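SusD superfamily protein (Bacteroides vulgatus, PDB 3MYV) probably binds polysaccharide or its breakdown products at the outer membrane surface, as expected of a SusD-family lipoprotein. Local coordinates at residues 112-117 against 168-173; 119-124 against 143-148; 123-128 against 158-163; 162-167 against 201-206; 198-201 against 207-210. All coordinates share one frame; numbering follows the deposited sequence.

Interaction 1 (112-117 against 168-173); sequences ETMAVI and IETLEE
Where Met114 and Ala115 come up against Thr170 and Leu171, the two helical segments run nearly antiparallel, at 153°, with their axes 8.6 Å apart. Met114, modelled as selenomethionine, does most of the reaching. Its CG lies beside the backbone N (chi1 -64°) and the chain bends at chi3, which brings the terminal methyl over the side chain of Glu173; CE sits 3.5 Å from Glu173 OE1 and touches CB, CG and CD of the same residue as well. Glu173 itself is stretched out. Alongside, the methyl of Thr170 does the touching: CG2 is 3.4 Å from Met114 O and 3.7 Å from Met114 CB. The hydroxyl of Thr170 is turned back to its own helix, where OG1 bonds to Phe166 O. One residue on, Leu171 brings a single branch across, CD1 lying 3.9 Å from Ala115 CA, while Leu195 and Ile199 of helix 189-202 also pack on this leucine. The small Ala115 lets that branch come down close to the backbone. Cohesion between helices 103-128 and 160-177 here is thus van der Waals contact of methyl groups, with the carboxylate of the exposed Glu173 at its solvent side.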
# COMPACT_ATOMS: atom_id res chain seq x y z
N GLU A 112 1.91 -7.85 17.05
CA GLU A 112 1.92 -8.10 15.62
C GLU A 112 0.48 -8.25 15.11
O GLU A 112 0.14 -7.72 14.07
CB GLU A 112 2.75 -9.35 15.29
CG GLU A 112 2.86 -9.61 13.80
CD GLU A 112 3.63 -10.87 13.44
OE1 GLU A 112 4.16 -11.57 14.35
OE2 GLU A 112 3.71 -11.18 12.22
N THR A 113 -0.34 -8.97 15.87
CA THR A 113 -1.77 -9.10 15.56
C THR A 113 -2.46 -7.73 15.52
O THR A 113 -3.27 -7.46 14.63
CB THR A 113 -2.47 -10.01 16.59
OG1 THR A 113 -1.82 -11.30 16.60
CG2 THR A 113 -3.98 -10.17 16.27
N MSE A 114 -2.13 -6.86 16.45
CA MSE A 114 -2.67 -5.51 16.44
C MSE A 114 -2.19 -4.74 15.21
O MSE A 114 -2.94 -3.93 14.68
CB MSE A 114 -2.32 -4.75 17.73
CG MSE A 114 -2.93 -5.35 18.99
SE MSE A 114 -2.18 -4.60 20.62
CE MSE A 114 -2.90 -2.85 20.50
N ALA A 115 -0.94 -4.96 14.78
CA ALA A 115 -0.42 -4.30 13.56
C ALA A 115 -1.23 -4.75 12.32
O ALA A 115 -1.58 -3.93 11.47
CB ALA A 115 1.09 -4.62 13.39
N VAL A 116 -1.50 -6.05 12.22
CA VAL A 116 -2.37 -6.59 11.16
C VAL A 116 -3.76 -5.92 11.17
O VAL A 116 -4.25 -5.45 10.14
CB VAL A 116 -2.46 -8.14 11.23
CG1 VAL A 116 -3.46 -8.67 10.18
CG2 VAL A 116 -1.04 -8.79 11.00
N ILE A 117 -4.35 -5.79 12.35
CA ILE A 117 -5.65 -5.14 12.48
C ILE A 117 -5.61 -3.70 12.00
O ILE A 117 -6.47 -3.25 11.24
CB ILE A 117 -6.14 -5.23 13.97
CG1 ILE A 117 -6.56 -6.67 14.27
CG2 ILE A 117 -7.24 -4.18 14.26
CD1 ILE A 117 -6.71 -7.01 15.80
N ILE A 168 -4.34 4.53 14.85
CA ILE A 168 -3.10 5.11 15.38
C ILE A 168 -2.79 4.62 16.80
O ILE A 168 -1.65 4.20 17.10
CB ILE A 168 -3.12 6.65 15.28
CG1 ILE A 168 -2.99 7.07 13.79
CG2 ILE A 168 -1.98 7.26 16.13
CD1 ILE A 168 -3.52 8.48 13.46
N GLU A 169 -3.80 4.61 17.66
CA GLU A 169 -3.66 4.13 19.05
C GLU A 169 -3.24 2.67 19.07
O GLU A 169 -2.40 2.26 19.87
CB GLU A 169 -4.97 4.26 19.82
CG GLU A 169 -5.15 5.56 20.54
CD GLU A 169 -6.47 5.63 21.33
OE1 GLU A 169 -6.94 4.58 21.84
OE2 GLU A 169 -7.04 6.74 21.40
N THR A 170 -3.86 1.89 18.20
CA THR A 170 -3.54 0.47 18.07
C THR A 170 -2.09 0.25 17.65
O THR A 170 -1.37 -0.56 18.25
CB THR A 170 -4.49 -0.17 17.06
OG1 THR A 170 -5.81 -0.08 17.57
CG2 THR A 170 -4.13 -1.63 16.86
N LEU A 171 -1.66 0.97 16.63
CA LEU A 171 -0.31 0.79 16.12
C LEU A 171 0.74 1.37 17.08
O LEU A 171 1.77 0.76 17.27
CB LEU A 171 -0.25 1.38 14.70
CG LEU A 171 0.74 0.88 13.66
CD1 LEU A 171 0.95 -0.61 13.64
CD2 LEU A 171 0.24 1.46 12.33
N GLU A 172 0.45 2.50 17.75
CA GLU A 172 1.37 3.04 18.75
C GLU A 172 1.60 1.99 19.86
O GLU A 172 2.74 1.73 20.25
CB GLU A 172 0.87 4.38 19.33
CG GLU A 172 0.88 5.50 18.31
CD GLU A 172 0.18 6.77 18.81
OE1 GLU A 172 -0.66 6.69 19.73
OE2 GLU A 172 0.46 7.86 18.26
N GLU A 173 0.53 1.34 20.31
CA GLU A 173 0.68 0.28 21.30
C GLU A 173 1.40 -0.96 20.74
O GLU A 173 2.29 -1.52 21.41
CB GLU A 173 -0.66 -0.08 21.94
CG GLU A 173 -0.51 -1.11 23.02
CD GLU A 173 -1.81 -1.52 23.68
OE1 GLU A 173 -2.87 -0.89 23.41
OE2 GLU A 173 -1.75 -2.48 24.47

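Interaction 2 (119-124 against 143-148); sequences LCQFDL and PLIDHL
Gln121 uses both ends of its amide to hold the backbone of the segment 143-148. OE1 accepts from Ile145 N at 2.9 Å, with a nearly straight N-H (161°) that arrives from above the carbonyl plane of the glutamine; the same oxygen also lies 3.9 Å from Ile145 CB. NE2 gives a hydrogen to Pro143 O at 3.0 Å. That bond is nearly straight as well: Pro143 O lies near the amide plane of Gln121, while NE2 sits tilted from the plane of the proline carbonyl. The two bonds straddle Leu144 and together fix which way round the buried amide sits. The side chain gets there by a bend at chi2 (73°). Ile145 is the centre of an inverse gamma turn, and its carbonyl is taken by Trp87 NE1.

Apolar contact comes from Leu144, whose side chain crosses that of Gln121 at about a right angle. One branch does the work: Leu144 CD1 is 3.6 Å from Gln121 CD and equally near CG of the glutamine.

In the fold, the glutamine ties helix 103-128 to the chain leaving strand 140-143. Helix 160-177 packs alongside through Ile167 on Gln121 and Phe166 on Leu144, while helix 77-94 brings Phe80 against Ile145 and Leu124.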
# COMPACT_ATOMS: atom_id res chain seq x y z
N LEU A 119 -3.44 -2.35 9.82
CA LEU A 119 -3.29 -2.32 8.37
C LEU A 119 -4.62 -2.58 7.63
O LEU A 119 -5.00 -1.82 6.72
CB LEU A 119 -2.24 -3.35 7.94
CG LEU A 119 -1.94 -3.43 6.44
CD1 LEU A 119 -1.59 -2.04 5.90
CD2 LEU A 119 -0.80 -4.43 6.21
N CYS A 120 -5.33 -3.62 8.05
CA CYS A 120 -6.61 -3.97 7.45
C CYS A 120 -7.59 -2.81 7.58
O CYS A 120 -8.23 -2.40 6.60
CB CYS A 120 -7.19 -5.20 8.12
SG CYS A 120 -6.32 -6.72 7.69
N GLN A 121 -7.73 -2.29 8.78
CA GLN A 121 -8.69 -1.19 8.97
C GLN A 121 -8.28 0.04 8.18
O GLN A 121 -9.15 0.78 7.65
CB GLN A 121 -8.89 -0.89 10.45
CG GLN A 121 -10.13 0.03 10.68
CD GLN A 121 -11.45 -0.72 10.49
OE1 GLN A 121 -11.69 -1.73 11.16
NE2 GLN A 121 -12.34 -0.18 9.63
N PHE A 122 -6.97 0.30 8.09
CA PHE A 122 -6.47 1.45 7.33
C PHE A 122 -6.83 1.34 5.85
O PHE A 122 -7.35 2.28 5.26
CB PHE A 122 -4.95 1.61 7.52
CG PHE A 122 -4.30 2.65 6.61
CD1 PHE A 122 -4.62 3.99 6.72
CD2 PHE A 122 -3.32 2.29 5.71
CE1 PHE A 122 -4.01 4.95 5.90
CE2 PHE A 122 -2.70 3.23 4.90
CZ PHE A 122 -3.04 4.57 5.01
N ASP A 123 -6.59 0.16 5.28
CA ASP A 123 -6.94 -0.09 3.89
C ASP A 123 -8.44 0.07 3.63
O ASP A 123 -8.85 0.79 2.70
CB ASP A 123 -6.41 -1.45 3.46
CG ASP A 123 -4.89 -1.46 3.25
OD1 ASP A 123 -4.32 -0.36 3.04
OD2 ASP A 123 -4.27 -2.55 3.33
N LEU A 124 -9.26 -0.50 4.51
CA LEU A 124 -10.72 -0.27 4.42
C LEU A 124 -11.09 1.20 4.48
O LEU A 124 -12.02 1.63 3.77
CB LEU A 124 -11.48 -1.02 5.52
CG LEU A 124 -11.54 -2.55 5.34
CD1 LEU A 124 -11.91 -3.26 6.68
CD2 LEU A 124 -12.49 -2.95 4.21
N PRO A 143 -17.32 0.06 8.32
CA PRO A 143 -17.54 -0.36 9.71
C PRO A 143 -16.18 -0.57 10.39
O PRO A 143 -15.21 -1.02 9.75
CB PRO A 143 -18.30 -1.69 9.55
CG PRO A 143 -18.99 -1.56 8.28
CD PRO A 143 -18.06 -0.79 7.38
N LEU A 144 -16.11 -0.22 11.67
CA LEU A 144 -14.85 -0.16 12.40
C LEU A 144 -14.73 -1.36 13.33
O LEU A 144 -15.49 -1.45 14.32
CB LEU A 144 -14.82 1.16 13.20
CG LEU A 144 -13.59 1.40 14.09
CD1 LEU A 144 -12.33 1.28 13.29
CD2 LEU A 144 -13.68 2.78 14.80
N ILE A 145 -13.81 -2.28 13.05
CA ILE A 145 -13.64 -3.47 13.89
C ILE A 145 -12.61 -3.18 14.97
O ILE A 145 -11.42 -3.58 14.89
CB ILE A 145 -13.25 -4.73 13.05
CG1 ILE A 145 -14.12 -4.83 11.78
CG2 ILE A 145 -13.37 -6.01 13.86
CD1 ILE A 145 -15.66 -4.81 12.03
N ASP A 146 -13.07 -2.44 15.96
CA ASP A 146 -12.27 -1.99 17.07
C ASP A 146 -12.59 -2.78 18.32
O ASP A 146 -12.27 -2.36 19.43
CB ASP A 146 -12.43 -0.48 17.31
CG ASP A 146 -13.85 -0.08 17.72
OD1 ASP A 146 -14.74 -0.94 17.67
OD2 ASP A 146 -14.08 1.11 18.08
N HIS A 147 -13.20 -3.95 18.14
CA HIS A 147 -13.58 -4.85 19.23
C HIS A 147 -13.95 -6.21 18.67
O HIS A 147 -14.10 -6.39 17.45
CB HIS A 147 -14.81 -4.31 19.96
CG HIS A 147 -16.01 -4.19 19.08
ND1 HIS A 147 -16.16 -3.16 18.18
CD2 HIS A 147 -17.11 -4.97 18.95
CE1 HIS A 147 -17.31 -3.31 17.54
NE2 HIS A 147 -17.90 -4.40 17.99
N LEU A 148 -14.15 -7.14 19.59
CA LEU A 148 -14.65 -8.46 19.29
C LEU A 148 -16.15 -8.37 19.01
O LEU A 148 -16.96 -8.05 19.92
CB LEU A 148 -14.42 -9.39 20.49
CG LEU A 148 -14.84 -10.84 20.27
CD1 LEU A 148 -13.88 -11.53 19.34
CD2 LEU A 148 -14.95 -11.61 21.59

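Interaction 3 (123-128 against 158-163); sequences DLTRCF and STVAQA. With EDO (1,2-ethanediol), chain I.
Thr125 meets the start of helix 160-177 with both of its branches. Its methyl lies among those of Val160, Thr125 CG2 to Val160 CG1 at 3.9 Å and only slightly farther from CG2 of the valine. The hydroxyl oxygen OG1 rests 3.4 Å from Ala163 CB, about one helical turn further on. With OG1 beside its backbone N (chi1 -54°), the threonine can bond to Gln121 O in its own helix, so the polar atom is provided for there.

Beyond this first shell, the N-terminus of helix 160-177 is closed by Thr159 as N-cap: Gln162 N donates to Thr159 OG1 at 3.0 Å, and Thr159 N returns a bond to Gln162 OE1 at 2.9 Å. Pointing away from this contact, Arg126 holds Asp123 side-on, NE and NH2 both directed to OD1, the shorter bond being 2.7 Å from Arg126 NH2 to Asp123 OD1. The other carboxylate oxygen takes Tyr32 and Tyr33. Arg126 NH2 is also hydrogen-bonded, at 3.1 Å, to O2 of a 1,2-ethanediol, probably from the crystallisation liquor. The motif here is an N-terminal capping box whose helix packs its first turn on helix 103-128 through Thr125, Val160 and Ala163, within the helical, probably TPR-like part of the SusD fold.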
# COMPACT_ATOMS: atom_id res chain seq x y z
N ASP A 123 -6.59 0.16 5.28
CA ASP A 123 -6.94 -0.09 3.89
C ASP A 123 -8.44 0.07 3.63
O ASP A 123 -8.85 0.79 2.70
CB ASP A 123 -6.41 -1.45 3.46
CG ASP A 123 -4.89 -1.46 3.25
OD1 ASP A 123 -4.32 -0.36 3.04
OD2 ASP A 123 -4.27 -2.55 3.33
N LEU A 124 -9.26 -0.50 4.51
CA LEU A 124 -10.72 -0.27 4.42
C LEU A 124 -11.09 1.20 4.48
O LEU A 124 -12.02 1.63 3.77
CB LEU A 124 -11.48 -1.02 5.52
CG LEU A 124 -11.54 -2.55 5.34
CD1 LEU A 124 -11.91 -3.26 6.68
CD2 LEU A 124 -12.49 -2.95 4.21
N THR A 125 -10.38 1.95 5.30
CA THR A 125 -10.66 3.37 5.47
C THR A 125 -10.29 4.14 4.21
O THR A 125 -11.06 4.99 3.74
CB THR A 125 -9.95 3.93 6.69
OG1 THR A 125 -10.30 3.14 7.86
CG2 THR A 125 -10.31 5.39 6.90
N ARG A 126 -9.11 3.87 3.65
CA ARG A 126 -8.75 4.61 2.43
C ARG A 126 -9.47 4.15 1.15
O ARG A 126 -9.50 4.90 0.17
CB ARG A 126 -7.24 4.70 2.23
CG ARG A 126 -6.54 3.39 2.07
CD ARG A 126 -5.05 3.68 1.96
NE ARG A 126 -4.30 2.44 2.01
CZ ARG A 126 -3.04 2.27 1.62
NH1 ARG A 126 -2.36 3.24 1.06
NH2 ARG A 126 -2.47 1.08 1.76
N CYS A 127 -10.00 2.93 1.14
CA CYS A 127 -10.79 2.45 0.03
C CYS A 127 -12.28 2.84 0.11
O CYS A 127 -12.90 3.07 -0.93
CB CYS A 127 -10.66 0.95 -0.10
SG CYS A 127 -9.04 0.41 -0.59
N PHE A 128 -12.86 2.91 1.32
CA PHE A 128 -14.31 3.14 1.46
C PHE A 128 -14.75 4.50 2.05
O PHE A 128 -15.92 4.82 2.00
CB PHE A 128 -14.97 1.98 2.21
CG PHE A 128 -14.88 0.69 1.47
CD1 PHE A 128 -15.84 0.36 0.52
CD2 PHE A 128 -13.82 -0.17 1.68
CE1 PHE A 128 -15.75 -0.82 -0.19
CE2 PHE A 128 -13.72 -1.37 0.95
CZ PHE A 128 -14.68 -1.68 0.02
N SER A 158 -18.47 3.65 10.80
CA SER A 158 -17.96 4.73 11.61
C SER A 158 -17.33 5.79 10.70
O SER A 158 -17.18 5.53 9.50
CB SER A 158 -16.93 4.16 12.58
OG SER A 158 -17.59 3.57 13.67
N THR A 159 -16.99 6.97 11.23
CA THR A 159 -16.35 8.00 10.41
C THR A 159 -14.90 7.62 10.14
O THR A 159 -14.32 6.78 10.81
CB THR A 159 -16.40 9.41 11.04
OG1 THR A 159 -15.64 9.42 12.26
CG2 THR A 159 -17.85 9.84 11.32
N VAL A 160 -14.33 8.26 9.14
CA VAL A 160 -12.92 8.13 8.82
C VAL A 160 -12.09 8.58 10.03
O VAL A 160 -11.14 7.89 10.44
CB VAL A 160 -12.59 8.92 7.52
CG1 VAL A 160 -11.07 9.15 7.30
CG2 VAL A 160 -13.18 8.17 6.33
N ALA A 161 -12.47 9.71 10.64
CA ALA A 161 -11.79 10.23 11.86
C ALA A 161 -11.80 9.19 12.99
O ALA A 161 -10.76 8.93 13.58
CB ALA A 161 -12.42 11.54 12.35
N GLN A 162 -12.94 8.55 13.24
CA GLN A 162 -13.01 7.47 14.24
C GLN A 162 -12.09 6.29 13.93
O GLN A 162 -11.46 5.73 14.84
CB GLN A 162 -14.44 6.97 14.40
CG GLN A 162 -15.33 7.95 15.17
CD GLN A 162 -16.81 7.61 15.14
OE1 GLN A 162 -17.35 7.12 14.14
NE2 GLN A 162 -17.47 7.87 16.24
N ALA A 163 -11.99 5.94 12.65
CA ALA A 163 -11.10 4.84 12.24
C ALA A 163 -9.62 5.18 12.46
O ALA A 163 -8.86 4.39 13.03
CB ALA A 163 -11.36 4.48 10.83
C1 EDO I . 0.32 -0.78 -0.69
O1 EDO I . 0.03 0.54 -1.10
C2 EDO I . 1.03 -0.79 0.67
O2 EDO I . 0.08 -0.70 1.79

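Interaction 4 (162-167 against 201-206); sequences QAYDFI and LYHDDN
Water 1 joins the two segments: it donates to Asp165 OD1 at 2.7 Å and is hydrogen-bonded to His203 NE2 at 2.8 Å. The other ring nitrogen is engaged too. His203 ND1 donates to Asp205 OD2 at 2.7 Å, a straight bond (168°) that leaves in the plane of the imidazole yet meets the carboxylate from above its own plane. Two partners in the ring plane, one on each nitrogen, therefore fix its rotation.

The imidazole so held is laid along Tyr164. The two rings are almost parallel, at 19°, but slid so far that they hardly overlap, with centroids 5.1 Å apart. Contact falls on the CB end of the tyrosine, where CB, CG and CD1 are all near His203 CD2, the closest approach being 3.4 Å from His203 CD2 to Tyr164 CB. His203 gets there with its CG anti to the backbone N (chi1 -162°). At its far end Tyr164 runs into the residue before the histidine: Tyr202 CB lies at the edge of the Tyr164 ring, 3.3 Å from Tyr164 OH. Tyr132 meets both Tyr164 and His203, and Phe122 of helix 103-128 touches Tyr164 and packs edge-to-face on Tyr202.

The chain turns just here. Helix 189-202 ends in a Schellman motif at Asp204, which has positive phi, before helix 206-223 begins. Aspartates lie near both ring nitrogens, one directly bonded and one through water, and would be expected to favour a protonated imidazole, though its charge is not seen.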
# COMPACT_ATOMS: atom_id res chain seq x y z
N GLN A 162 -12.94 8.55 13.24
CA GLN A 162 -13.01 7.47 14.24
C GLN A 162 -12.09 6.29 13.93
O GLN A 162 -11.46 5.73 14.84
CB GLN A 162 -14.44 6.97 14.40
CG GLN A 162 -15.33 7.95 15.17
CD GLN A 162 -16.81 7.61 15.14
OE1 GLN A 162 -17.35 7.12 14.14
NE2 GLN A 162 -17.47 7.87 16.24
N ALA A 163 -11.99 5.94 12.65
CA ALA A 163 -11.10 4.84 12.24
C ALA A 163 -9.62 5.18 12.46
O ALA A 163 -8.86 4.39 13.03
CB ALA A 163 -11.36 4.48 10.83
N TYR A 164 -9.22 6.37 12.03
CA TYR A 164 -7.84 6.84 12.30
C TYR A 164 -7.49 6.88 13.79
O TYR A 164 -6.38 6.46 14.18
CB TYR A 164 -7.58 8.21 11.65
CG TYR A 164 -7.11 8.12 10.20
CD1 TYR A 164 -5.75 8.00 9.88
CD2 TYR A 164 -8.03 8.18 9.14
CE1 TYR A 164 -5.33 7.91 8.56
CE2 TYR A 164 -7.61 8.11 7.82
CZ TYR A 164 -6.26 7.98 7.54
OH TYR A 164 -5.87 7.95 6.23
N ASP A 165 -8.39 7.39 14.62
CA ASP A 165 -8.15 7.42 16.06
C ASP A 165 -7.79 6.02 16.58
O ASP A 165 -6.78 5.83 17.28
CB ASP A 165 -9.36 7.98 16.82
CG ASP A 165 -9.58 9.48 16.59
OD1 ASP A 165 -8.76 10.14 15.93
OD2 ASP A 165 -10.59 9.99 17.09
N PHE A 166 -8.57 5.03 16.17
CA PHE A 166 -8.35 3.65 16.55
C PHE A 166 -7.07 3.05 15.95
O PHE A 166 -6.30 2.38 16.65
CB PHE A 166 -9.54 2.77 16.13
CG PHE A 166 -9.25 1.30 16.20
CD1 PHE A 166 -9.18 0.67 17.43
CD2 PHE A 166 -9.07 0.56 15.06
CE1 PHE A 166 -8.88 -0.68 17.53
CE2 PHE A 166 -8.81 -0.81 15.13
CZ PHE A 166 -8.72 -1.42 16.36
N ILE A 167 -6.88 3.25 14.65
CA ILE A 167 -5.71 2.73 13.94
C ILE A 167 -4.41 3.24 14.57
O ILE A 167 -3.47 2.46 14.82
CB ILE A 167 -5.79 3.11 12.43
CG1 ILE A 167 -6.88 2.30 11.73
CG2 ILE A 167 -4.46 2.88 11.74
CD1 ILE A 167 -7.48 3.02 10.45
N LEU A 201 1.12 10.51 8.41
CA LEU A 201 1.15 11.40 7.23
C LEU A 201 -0.21 11.53 6.58
O LEU A 201 -0.68 12.65 6.29
CB LEU A 201 2.20 10.90 6.21
CG LEU A 201 2.50 11.79 5.00
CD1 LEU A 201 3.34 12.99 5.44
CD2 LEU A 201 3.20 11.02 3.83
N TYR A 202 -0.87 10.39 6.36
CA TYR A 202 -2.22 10.38 5.85
C TYR A 202 -3.20 11.13 6.78
O TYR A 202 -4.19 11.66 6.32
CB TYR A 202 -2.73 8.96 5.66
CG TYR A 202 -2.38 8.28 4.35
CD1 TYR A 202 -1.07 8.01 4.00
CD2 TYR A 202 -3.39 7.83 3.50
CE1 TYR A 202 -0.76 7.36 2.82
CE2 TYR A 202 -3.09 7.15 2.34
CZ TYR A 202 -1.79 6.92 2.01
OH TYR A 202 -1.50 6.28 0.84
N HIS A 203 -2.90 11.11 8.08
CA HIS A 203 -3.71 11.79 9.09
C HIS A 203 -3.37 13.29 9.29
O HIS A 203 -3.98 13.97 10.13
CB HIS A 203 -3.60 11.03 10.41
CG HIS A 203 -4.68 11.35 11.40
ND1 HIS A 203 -4.41 11.79 12.69
CD2 HIS A 203 -6.03 11.26 11.31
CE1 HIS A 203 -5.56 11.98 13.33
NE2 HIS A 203 -6.55 11.66 12.52
N ASP A 204 -2.46 13.82 8.47
CA ASP A 204 -1.96 15.21 8.58
C ASP A 204 -1.19 15.50 9.88
O ASP A 204 -1.04 16.66 10.27
CB ASP A 204 -3.11 16.25 8.43
CG ASP A 204 -2.82 17.34 7.40
OD1 ASP A 204 -1.70 17.41 6.83
OD2 ASP A 204 -3.73 18.14 7.13
N ASP A 205 -0.70 14.46 10.55
CA ASP A 205 0.12 14.63 11.74
C ASP A 205 1.57 14.74 11.23
O ASP A 205 2.39 13.86 11.44
CB ASP A 205 0.00 13.45 12.70
CG ASP A 205 -1.37 13.29 13.31
OD1 ASP A 205 -2.02 14.29 13.71
OD2 ASP A 205 -1.79 12.11 13.42
N ASN A 206 1.89 15.85 10.57
CA ASN A 206 3.18 15.99 9.91
C ASN A 206 4.38 15.95 10.85
O ASN A 206 5.36 15.33 10.53
CB ASN A 206 3.19 17.26 9.05
CG ASN A 206 2.17 17.16 7.93
OD1 ASN A 206 1.27 17.99 7.81
ND2 ASN A 206 2.26 16.09 7.17
O HOH W 1 -9.16 11.47 13.58

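Interaction 5 (198-201 against 207-210); sequences RIYL and RKAF. With EDO (1,2-ethanediol), chain I.
Lys208 lays its CB over one face of the Tyr200 ring, 3.7 Å from the centroid and only 8° off the ring normal, a well-centred CH-pi contact. Ala209 N also approaches this ring, obliquely. The other flat group is the guanidinium of Arg198, which points away from the 207-210 segment and has O2 of a 1,2-ethanediol at its edge, near its plane; Arg198 NH1 donates to that O2 at 2.7 Å. The chain of Arg198 is bent at chi3 (-73°). Its NE forms a salt bridge with Glu336 and NH2 bonds to Val331 O, so each of its three nitrogens has a partner.

From CB the aliphatic chain of Lys208 runs on, extended, across the tyrosine ring, and Lys208 CD comes down 3.7 Å from Tyr200 CE1 before the ammonium end leads away. The two side chains cross at about a right angle. Lys208 thus spends its methylenes on the aromatic face, while the hydroxyl of Tyr200 is bonded to Glu172 of helix 160-177.

Between the two segments the backbones are nearest at Tyr200 and Ala209. The alanine methyl fits between two residues of the other helix, Ala209 CB lying 3.8 Å from Tyr200 CB and 4.1 Å from Leu201 CB. Two successive helices joined by a short turn and packed through an alanine form a helical hairpin, as in the TPR-like helical pairs expected of the SusD family.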
# COMPACT_ATOMS: atom_id res chain seq x y z
N ARG A 198 3.55 6.31 7.88
CA ARG A 198 2.63 6.54 6.74
C ARG A 198 1.28 7.02 7.23
O ARG A 198 0.71 7.98 6.68
CB ARG A 198 2.49 5.26 5.89
CG ARG A 198 1.55 5.35 4.71
CD ARG A 198 1.08 3.97 4.30
NE ARG A 198 2.15 3.22 3.63
CZ ARG A 198 2.02 1.97 3.19
NH1 ARG A 198 0.87 1.32 3.36
NH2 ARG A 198 3.04 1.37 2.58
N ILE A 199 0.73 6.34 8.24
CA ILE A 199 -0.61 6.66 8.71
C ILE A 199 -0.64 8.06 9.35
O ILE A 199 -1.59 8.82 9.12
CB ILE A 199 -1.18 5.52 9.62
CG1 ILE A 199 -1.49 4.28 8.76
CG2 ILE A 199 -2.48 5.96 10.36
CD1 ILE A 199 -1.70 2.97 9.57
N TYR A 200 0.39 8.40 10.13
CA TYR A 200 0.50 9.78 10.65
C TYR A 200 0.42 10.79 9.49
O TYR A 200 -0.33 11.77 9.55
CB TYR A 200 1.82 10.01 11.38
CG TYR A 200 1.96 9.48 12.79
CD1 TYR A 200 0.91 9.52 13.71
CD2 TYR A 200 3.18 8.93 13.21
CE1 TYR A 200 1.08 9.04 15.01
CE2 TYR A 200 3.34 8.46 14.47
CZ TYR A 200 2.30 8.51 15.37
OH TYR A 200 2.52 8.01 16.64
N LEU A 201 1.12 10.51 8.41
CA LEU A 201 1.15 11.40 7.23
C LEU A 201 -0.21 11.53 6.58
O LEU A 201 -0.68 12.65 6.29
CB LEU A 201 2.20 10.90 6.21
CG LEU A 201 2.50 11.79 5.00
CD1 LEU A 201 3.34 12.99 5.44
CD2 LEU A 201 3.20 11.02 3.83
N ARG A 207 4.27 16.57 12.03
CA ARG A 207 5.36 16.52 13.01
C ARG A 207 5.61 15.08 13.48
O ARG A 207 6.76 14.61 13.51
CB ARG A 207 5.03 17.44 14.19
CG ARG A 207 5.99 17.41 15.36
CD ARG A 207 7.44 17.53 14.94
NE ARG A 207 7.74 18.76 14.23
CZ ARG A 207 8.96 19.08 13.81
NH1 ARG A 207 9.99 18.26 14.05
NH2 ARG A 207 9.16 20.22 13.15
N LYS A 208 4.53 14.37 13.82
CA LYS A 208 4.65 12.97 14.24
C LYS A 208 5.23 12.11 13.11
O LYS A 208 6.12 11.29 13.37
CB LYS A 208 3.30 12.40 14.71
CG LYS A 208 2.72 13.16 15.93
CD LYS A 208 1.54 12.40 16.53
CE LYS A 208 0.86 13.16 17.67
NZ LYS A 208 -0.44 12.50 18.04
N ALA A 209 4.75 12.31 11.89
CA ALA A 209 5.27 11.57 10.72
C ALA A 209 6.75 11.83 10.49
O ALA A 209 7.54 10.88 10.32
CB ALA A 209 4.46 11.90 9.44
N PHE A 210 7.14 13.10 10.52
CA PHE A 210 8.57 13.43 10.33
C PHE A 210 9.42 12.82 11.43
O PHE A 210 10.40 12.12 11.17
CB PHE A 210 8.80 14.95 10.26
CG PHE A 210 10.24 15.30 10.15
CD1 PHE A 210 10.88 15.25 8.93
CD2 PHE A 210 10.99 15.56 11.29
CE1 PHE A 210 12.24 15.50 8.84
CE2 PHE A 210 12.35 15.79 11.21
CZ PHE A 210 12.97 15.77 9.98
C1 EDO I . 0.32 -0.78 -0.69
O1 EDO I . 0.03 0.54 -1.10
C2 EDO I . 1.03 -0.79 0.67
O2 EDO I . 0.08 -0.70 1.79

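Three helices bind these contacts together. Helix 103-128 carries one side of interactions 1, 2 and 3, helix 160-177 enters interactions 1, 3 and 4, and helix 189-202 serves interactions 4 and 5. Interactions 2 and 3 are near neighbours, with centres about 8 Å apart, and meet through Leu144. Interaction 1 reaches interaction 5 by packing of Ile168 CG1 on Ile199 CG2 at 3.6 Å, and interaction 4 reaches it through a probable hydrogen bond from Asp205 N to Tyr200 O, 2.9 Å. Although the centres of interactions 3 and 5 are about 17 Å apart, Arg126 and Arg198 converge on one 1,2-ethanediol, to which Tyr33 is also bonded.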